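Local atomic coordinates of predicted ATPase of the ABC class (Vibrio vulnificus, PDB entry 5D6A), a protein that binds an ATP analogue and probably hydrolyses ATP, as expected of an ABC-class ATPase with a P-loop domain. Residues 289-292 with 293-296; 196-199 with 200-203; 119-123 with 124-128. All coordinates share one frame; numbering follows the deposited sequence.

Interaction 1: 289-292 with 293-296; sequences DGRE and YIVT
The phenol ring of Tyr293 has the carbonyl oxygen of Glu292 over one face, while CG of Glu292 lies 3.6 Å from CD2 of Tyr293. The two side chains cross, the carboxylate and the ring being inclined by 44°. A second flat pair lies within 289-292: the guanidinium of Arg291 takes the carboxylate of Asp289 at its edge in a side-on salt bridge, NE to OD2 at 2.9 Å and NH2 to OD1 at 3.1 Å, the latter on the syn lone pair of OD1. Asp289 OD1 is shared with Arg218, and NH1 of Arg291 reaches Asp224, so acids and bases form a small charged network. The carboxylate of Glu292 folds back along the chain to Gly290, its chain bent at chi2 (-76°), and OE1 receives the N-H of Gly290 at 2.8 Å. The backbone closes with Ile294 N donating to Arg291 O at 2.9 Å. A water also spans the turn, donating a hydrogen bond to Gly290 O and accepting one from Tyr293 N. CD1 of Ile294, at the end of a straight chain, packs 3.9 Å from CB of Arg291. The loop thereby leads into strand 294-296, an outer member of a four-stranded antiparallel sheet, beside strand 206-211. Helix 181-199 borders Glu292 and Tyr293 through Val190, Arg248 makes a cation-pi contact with the tyrosine, and Ile294 reaches Val210 of strand 206-211.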
loop_
_atom_site.group_PDB
_atom_site.type_symbol
_atom_site.label_atom_id
_atom_site.label_comp_id
_atom_site.label_asym_id
_atom_site.label_seq_id
_atom_site.Cartn_x
_atom_site.Cartn_y
_atom_site.Cartn_z
ATOM N N ASP A 289 9.449 -21.569 -12.527
ATOM C CA ASP A 289 8.859 -20.266 -12.240
ATOM C C ASP A 289 8.550 -19.475 -13.504
ATOM O O ASP A 289 7.646 -18.637 -13.507
ATOM C CB ASP A 289 9.812 -19.437 -11.387
ATOM C CG ASP A 289 9.295 -18.040 -11.135
ATOM O OD1 ASP A 289 8.164 -17.898 -10.627
ATOM O OD2 ASP A 289 10.029 -17.078 -11.435
ATOM N N GLY A 290 9.321 -19.726 -14.561
ATOM C CA GLY A 290 9.150 -19.026 -15.828
ATOM C C GLY A 290 10.171 -17.915 -16.019
ATOM O O GLY A 290 10.404 -17.471 -17.144
ATOM N N ARG A 291 10.785 -17.470 -14.921
ATOM C CA ARG A 291 11.780 -16.398 -14.962
ATOM C C ARG A 291 13.176 -16.852 -14.518
ATOM O O ARG A 291 14.107 -16.045 -14.503
ATOM C CB ARG A 291 11.323 -15.250 -14.056
ATOM C CG ARG A 291 10.008 -14.611 -14.474
ATOM C CD ARG A 291 9.445 -13.713 -13.383
ATOM N NE ARG A 291 9.052 -14.490 -12.205
ATOM C CZ ARG A 291 8.476 -13.986 -11.115
ATOM N NH1 ARG A 291 8.203 -12.688 -11.023
ATOM N NH2 ARG A 291 8.162 -14.796 -10.109
ATOM N N GLU A 292 13.330 -18.133 -14.174
ATOM C CA GLU A 292 14.629 -18.634 -13.685
ATOM C C GLU A 292 15.798 -18.516 -14.678
ATOM O O GLU A 292 16.932 -18.829 -14.329
ATOM C CB GLU A 292 14.537 -20.078 -13.147
ATOM C CG GLU A 292 14.281 -21.192 -14.164
ATOM C CD GLU A 292 12.848 -21.275 -14.652
ATOM O OE1 GLU A 292 12.077 -20.305 -14.474
ATOM O OE2 GLU A 292 12.491 -22.328 -15.220
ATOM N N TYR A 293 15.526 -18.100 -15.911
ATOM C CA TYR A 293 16.604 -17.896 -16.875
ATOM C C TYR A 293 16.600 -16.462 -17.392
ATOM O O TYR A 293 16.983 -16.189 -18.533
ATOM C CB TYR A 293 16.572 -18.936 -17.998
ATOM C CG TYR A 293 17.058 -20.288 -17.533
ATOM C CD1 TYR A 293 18.419 -20.541 -17.395
ATOM C CD2 TYR A 293 16.165 -21.311 -17.226
ATOM C CE1 TYR A 293 18.882 -21.773 -16.963
ATOM C CE2 TYR A 293 16.617 -22.551 -16.796
ATOM C CZ TYR A 293 17.977 -22.775 -16.665
ATOM O OH TYR A 293 18.440 -24.001 -16.240
ATOM N N ILE A 294 16.169 -15.551 -16.521
ATOM C CA ILE A 294 16.166 -14.127 -16.810
ATOM C C ILE A 294 17.053 -13.484 -15.753
ATOM O O ILE A 294 16.859 -13.711 -14.561
ATOM C CB ILE A 294 14.761 -13.498 -16.722
ATOM C CG1 ILE A 294 13.757 -14.268 -17.584
ATOM C CG2 ILE A 294 14.814 -12.041 -17.163
ATOM C CD1 ILE A 294 12.350 -13.705 -17.536
ATOM N N VAL A 295 18.037 -12.705 -16.193
ATOM C CA VAL A 295 18.941 -12.019 -15.273
ATOM C C VAL A 295 18.992 -10.529 -15.593
ATOM O O VAL A 295 18.801 -10.120 -16.738
ATOM C CB VAL A 295 20.369 -12.609 -15.306
ATOM C CG1 VAL A 295 20.375 -14.020 -14.738
ATOM C CG2 VAL A 295 20.937 -12.583 -16.718
ATOM N N THR A 296 19.246 -9.726 -14.567
ATOM C CA THR A 296 19.320 -8.283 -14.715
ATOM C C THR A 296 20.358 -7.718 -13.752
ATOM O O THR A 296 20.657 -8.314 -12.719
ATOM C CB THR A 296 17.954 -7.626 -14.420
ATOM O OG1 THR A 296 16.952 -8.186 -15.276
ATOM C CG2 THR A 296 18.007 -6.123 -14.632
HETATM O O HOH W 1 13.148 -17.930 -17.721
#

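Interaction 2: 196-199 with 200-203; sequences ALRE and QLEV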
loop_
_atom_site.group_PDB
_atom_site.type_symbol
_atom_site.label_atom_id
_atom_site.label_comp_id
_atom_site.label_asym_id
_atom_site.label_seq_id
_atom_site.Cartn_x
_atom_site.Cartn_y
_atom_site.Cartn_z
ATOM N N ALA A 196 25.886 -17.366 -12.976
ATOM C CA ALA A 196 26.818 -17.384 -14.104
ATOM C C ALA A 196 26.356 -16.459 -15.227
ATOM O O ALA A 196 27.159 -15.742 -15.809
ATOM C CB ALA A 196 26.990 -18.803 -14.625
ATOM N N LEU A 197 25.058 -16.484 -15.526
ATOM C CA LEU A 197 24.487 -15.623 -16.564
ATOM C C LEU A 197 24.526 -14.158 -16.139
ATOM O O LEU A 197 24.743 -13.273 -16.966
ATOM C CB LEU A 197 23.046 -16.032 -16.880
ATOM C CG LEU A 197 22.845 -17.414 -17.507
ATOM C CD1 LEU A 197 21.364 -17.753 -17.582
ATOM C CD2 LEU A 197 23.489 -17.493 -18.883
ATOM N N ARG A 198 24.315 -13.906 -14.847
ATOM C CA ARG A 198 24.343 -12.541 -14.326
ATOM C C ARG A 198 25.754 -11.953 -14.371
ATOM O O ARG A 198 25.918 -10.762 -14.621
ATOM C CB ARG A 198 23.777 -12.478 -12.897
ATOM C CG ARG A 198 23.782 -11.072 -12.304
ATOM C CD ARG A 198 23.059 -10.961 -10.968
ATOM N NE ARG A 198 21.613 -11.182 -11.083
ATOM C CZ ARG A 198 20.990 -12.340 -10.858
ATOM N NH1 ARG A 198 21.666 -13.424 -10.487
ATOM N NH2 ARG A 198 19.671 -12.411 -10.997
ATOM N N GLU A 199 26.765 -12.791 -14.146
ATOM C CA GLU A 199 28.158 -12.330 -14.154
ATOM C C GLU A 199 28.679 -11.947 -15.542
ATOM O O GLU A 199 29.564 -11.097 -15.656
ATOM C CB GLU A 199 29.086 -13.374 -13.519
ATOM C CG GLU A 199 28.843 -13.568 -12.029
ATOM C CD GLU A 199 29.843 -14.497 -11.361
ATOM O OE1 GLU A 199 30.869 -14.853 -11.984
ATOM O OE2 GLU A 199 29.601 -14.859 -10.191
ATOM N N GLN A 200 28.133 -12.558 -16.591
ATOM C CA GLN A 200 28.591 -12.255 -17.952
ATOM C C GLN A 200 27.716 -11.234 -18.688
ATOM O O GLN A 200 27.744 -11.157 -19.917
ATOM C CB GLN A 200 28.765 -13.541 -18.775
ATOM C CG GLN A 200 27.544 -14.436 -18.855
ATOM C CD GLN A 200 27.820 -15.715 -19.622
ATOM O OE1 GLN A 200 28.481 -15.703 -20.658
ATOM N NE2 GLN A 200 27.295 -16.827 -19.123
ATOM N N LEU A 201 26.948 -10.447 -17.933
ATOM C CA LEU A 201 26.127 -9.395 -18.520
ATOM C C LEU A 201 27.035 -8.230 -18.869
ATOM O O LEU A 201 26.956 -7.662 -19.959
ATOM C CB LEU A 201 25.051 -8.921 -17.540
ATOM C CG LEU A 201 23.910 -9.884 -17.224
ATOM C CD1 LEU A 201 23.034 -9.320 -16.115
ATOM C CD2 LEU A 201 23.090 -10.161 -18.475
ATOM N N GLU A 202 27.907 -7.892 -17.925
ATOM C CA GLU A 202 28.845 -6.793 -18.085
ATOM C C GLU A 202 29.798 -7.012 -19.260
ATOM O O GLU A 202 30.054 -6.092 -20.037
ATOM C CB GLU A 202 29.667 -6.622 -16.804
ATOM C CG GLU A 202 30.536 -5.375 -16.785
ATOM C CD GLU A 202 29.723 -4.091 -16.747
ATOM O OE1 GLU A 202 30.283 -3.023 -17.081
ATOM O OE2 GLU A 202 28.525 -4.144 -16.388
ATOM N N VAL A 203 30.319 -8.231 -19.380
ATOM C CA VAL A 203 31.269 -8.564 -20.447
ATOM C C VAL A 203 30.658 -8.402 -21.842
ATOM O O VAL A 203 31.330 -7.946 -22.769
ATOM C CB VAL A 203 31.801 -10.007 -20.297
ATOM C CG1 VAL A 203 32.796 -10.325 -21.407
ATOM C CG2 VAL A 203 32.447 -10.200 -18.932
#
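Gln200 folds its side chain back over the last turn of helix 181-199, beside Ala196 and Leu197. Its CB lies 4.0 Å from Ala196 O, across the turn. CG sits between the backbone N and the carbonyl carbon (chi1 55°), which brings it over the end of the helix, 3.3 Å from the carbonyl oxygen of Ala196 and near that of Leu197 as well. From there the chain runs on extended; CD stays close to Ala196 O, and NE2 comes alongside a methyl of Leu197, 3.9 Å from its CD2. The two side chains thus run alongside each other in one direction. The amide finds its polar partner farther on, where NE2 donates to the carbonyl oxygen of His244.

Leu201 fills the next position round the turn. Its CG rests 3.4 Å from Arg198 O and 3.5 Å from Leu197 O, while CD1 lies 3.9 Å from CA of Arg198. Both leucines continue onto Val295 of strand 294-296. The aliphatic part of Arg198 also touches that valine, and its guanidinium bonds to Ser281 O and Asn284 OD1.

The backbone bonds here are long: Gln200 N to Ala196 O at 3.4 Å and Leu201 N to Arg198 O at 3.5 Å, both weak. Gln200 is the first residue to depart from helical backbone angles; 201-203 return to them without the regular bonds. Chemically, the helix end combines weak backbone bonding with aliphatic cover: carbon atoms of Gln200 and Leu201 lie against the carbonyl oxygens of Ala196, Leu197 and Arg198, while the glutamine's amide nitrogen makes its polar bond to His244 O, tying the helix end to that residue.

Interaction 3: 119-123 with 124-128; sequences SLHGQ and TVLDS
His121 and Thr124 bracket a type II' beta turn that leads from the loop at 119-123 into the short, weakly bonded strand at about 124-125. At the start of the loop, the carbonyl carbon of Ser119 lies over one face of the His121 imidazole, offset toward the rim. The same ring meets Leu126, whose CB lies over one face and whose CD1 is 3.7 Å from CD2 of His121, and the two side chains cross at a slant. Ser128 approaches the ring at its edge, with OG near the imidazole plane; that hydroxyl also bonds to the backbone N-H of Ser130. Gly122 occupies the second position of the turn with a positive phi of 55°, as this turn type requires. Gln123 follows, sending its amide nitrogen to Asp289 OD1, while the backbones of Gln123 and Val125 bond to those of Ile286 and Asn284. The turn closes on a single acceptor, the carbonyl oxygen of His121, which takes two bonds from one residue: Thr124 N reaches it at 3.1 Å, and the threonine hydroxyl, turned back over the turn with chi1 57°, donates in the carbonyl plane, Thr124 OG1 to His121 O at 2.9 Å.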
loop_
_atom_site.group_PDB
_atom_site.type_symbol
_atom_site.label_atom_id
_atom_site.label_comp_id
_atom_site.label_asym_id
_atom_site.label_seq_id
_atom_site.Cartn_x
_atom_site.Cartn_y
_atom_site.Cartn_z
ATOM N N SER A 119 11.048 -20.074 7.530
ATOM C CA SER A 119 10.809 -18.957 6.617
ATOM C C SER A 119 11.196 -19.259 5.160
ATOM O O SER A 119 12.376 -19.415 4.839
ATOM C CB SER A 119 11.558 -17.719 7.119
ATOM O OG SER A 119 11.194 -16.566 6.383
ATOM N N LEU A 120 10.188 -19.343 4.289
ATOM C CA LEU A 120 10.398 -19.582 2.856
ATOM C C LEU A 120 10.220 -18.269 2.117
ATOM O O LEU A 120 9.629 -17.331 2.652
ATOM C CB LEU A 120 9.419 -20.621 2.316
ATOM C CG LEU A 120 9.525 -22.022 2.915
ATOM C CD1 LEU A 120 8.431 -22.917 2.349
ATOM C CD2 LEU A 120 10.903 -22.615 2.663
ATOM N N HIS A 121 10.703 -18.209 0.879
ATOM C CA HIS A 121 10.660 -16.966 0.107
ATOM C C HIS A 121 9.941 -17.081 -1.232
ATOM O O HIS A 121 10.341 -16.455 -2.217
ATOM C CB HIS A 121 12.089 -16.464 -0.088
ATOM C CG HIS A 121 12.880 -16.463 1.178
ATOM N ND1 HIS A 121 13.638 -17.543 1.575
ATOM C CD2 HIS A 121 12.981 -15.546 2.170
ATOM C CE1 HIS A 121 14.196 -17.279 2.742
ATOM N NE2 HIS A 121 13.815 -16.073 3.125
ATOM N N GLY A 122 8.870 -17.869 -1.252
ATOM C CA GLY A 122 8.052 -18.034 -2.448
ATOM C C GLY A 122 8.791 -18.468 -3.698
ATOM O O GLY A 122 9.466 -19.501 -3.709
ATOM N N GLN A 123 8.673 -17.659 -4.747
ATOM C CA GLN A 123 9.276 -17.963 -6.046
ATOM C C GLN A 123 10.753 -17.599 -6.180
ATOM O O GLN A 123 11.365 -17.901 -7.206
ATOM C CB GLN A 123 8.485 -17.254 -7.151
ATOM C CG GLN A 123 7.022 -17.640 -7.182
ATOM C CD GLN A 123 6.822 -19.109 -7.473
ATOM O OE1 GLN A 123 6.295 -19.846 -6.643
ATOM N NE2 GLN A 123 7.281 -19.552 -8.637
ATOM N N THR A 124 11.328 -16.964 -5.163
ATOM C CA THR A 124 12.731 -16.551 -5.229
ATOM C C THR A 124 13.663 -17.385 -4.360
ATOM O O THR A 124 13.230 -18.097 -3.456
ATOM C CB THR A 124 12.904 -15.072 -4.814
ATOM O OG1 THR A 124 12.388 -14.880 -3.492
ATOM C CG2 THR A 124 12.179 -14.147 -5.781
ATOM N N VAL A 125 14.951 -17.283 -4.665
ATOM C CA VAL A 125 16.002 -17.957 -3.927
ATOM C C VAL A 125 16.877 -16.851 -3.352
ATOM O O VAL A 125 17.642 -16.213 -4.077
ATOM C CB VAL A 125 16.841 -18.864 -4.841
ATOM C CG1 VAL A 125 17.963 -19.530 -4.052
ATOM C CG2 VAL A 125 15.948 -19.902 -5.510
ATOM N N LEU A 126 16.755 -16.617 -2.051
ATOM C CA LEU A 126 17.496 -15.550 -1.397
ATOM C C LEU A 126 18.568 -16.076 -0.460
ATOM O O LEU A 126 18.537 -17.231 -0.043
ATOM C CB LEU A 126 16.527 -14.670 -0.602
ATOM C CG LEU A 126 15.377 -14.030 -1.385
ATOM C CD1 LEU A 126 14.435 -13.302 -0.441
ATOM C CD2 LEU A 126 15.895 -13.084 -2.458
ATOM N N ASP A 127 19.526 -15.211 -0.143
ATOM C CA ASP A 127 20.590 -15.533 0.793
ATOM C C ASP A 127 19.946 -15.333 2.159
ATOM O O ASP A 127 19.971 -14.240 2.713
ATOM C CB ASP A 127 21.790 -14.606 0.566
ATOM C CG ASP A 127 22.987 -14.959 1.427
ATOM O OD1 ASP A 127 22.841 -15.740 2.387
ATOM O OD2 ASP A 127 24.083 -14.436 1.142
ATOM N N SER A 128 19.356 -16.406 2.680
ATOM C CA SER A 128 18.600 -16.374 3.931
ATOM C C SER A 128 19.276 -17.017 5.131
ATOM O O SER A 128 20.201 -17.812 4.987
ATOM C CB SER A 128 17.268 -17.081 3.701
ATOM O OG SER A 128 16.514 -17.165 4.893
#

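Overall arrangement
From the N terminus, interaction 3 comes first, closing the turn between strands 116-117 and 124-125 in the N-terminal region characteristic of ABC-class ATPases of this kind. Interaction 2 follows where helix 181-199 ends, and interaction 1 rounds the loop before strand 294-296, both in the P-loop domain. The three are in series along the chain; none nests within or crosses another. Interaction 1 touches both of the others. Gln123 NE2 and Asp289 OD1, 2.7 Å apart, join it to interaction 3, linking the N-terminal region to the P-loop domain, while Val295 CG2 packs 3.7 Å from Leu201 CD2 of interaction 2, seating the helix end against the edge strand. Interactions 2 and 3 do not touch.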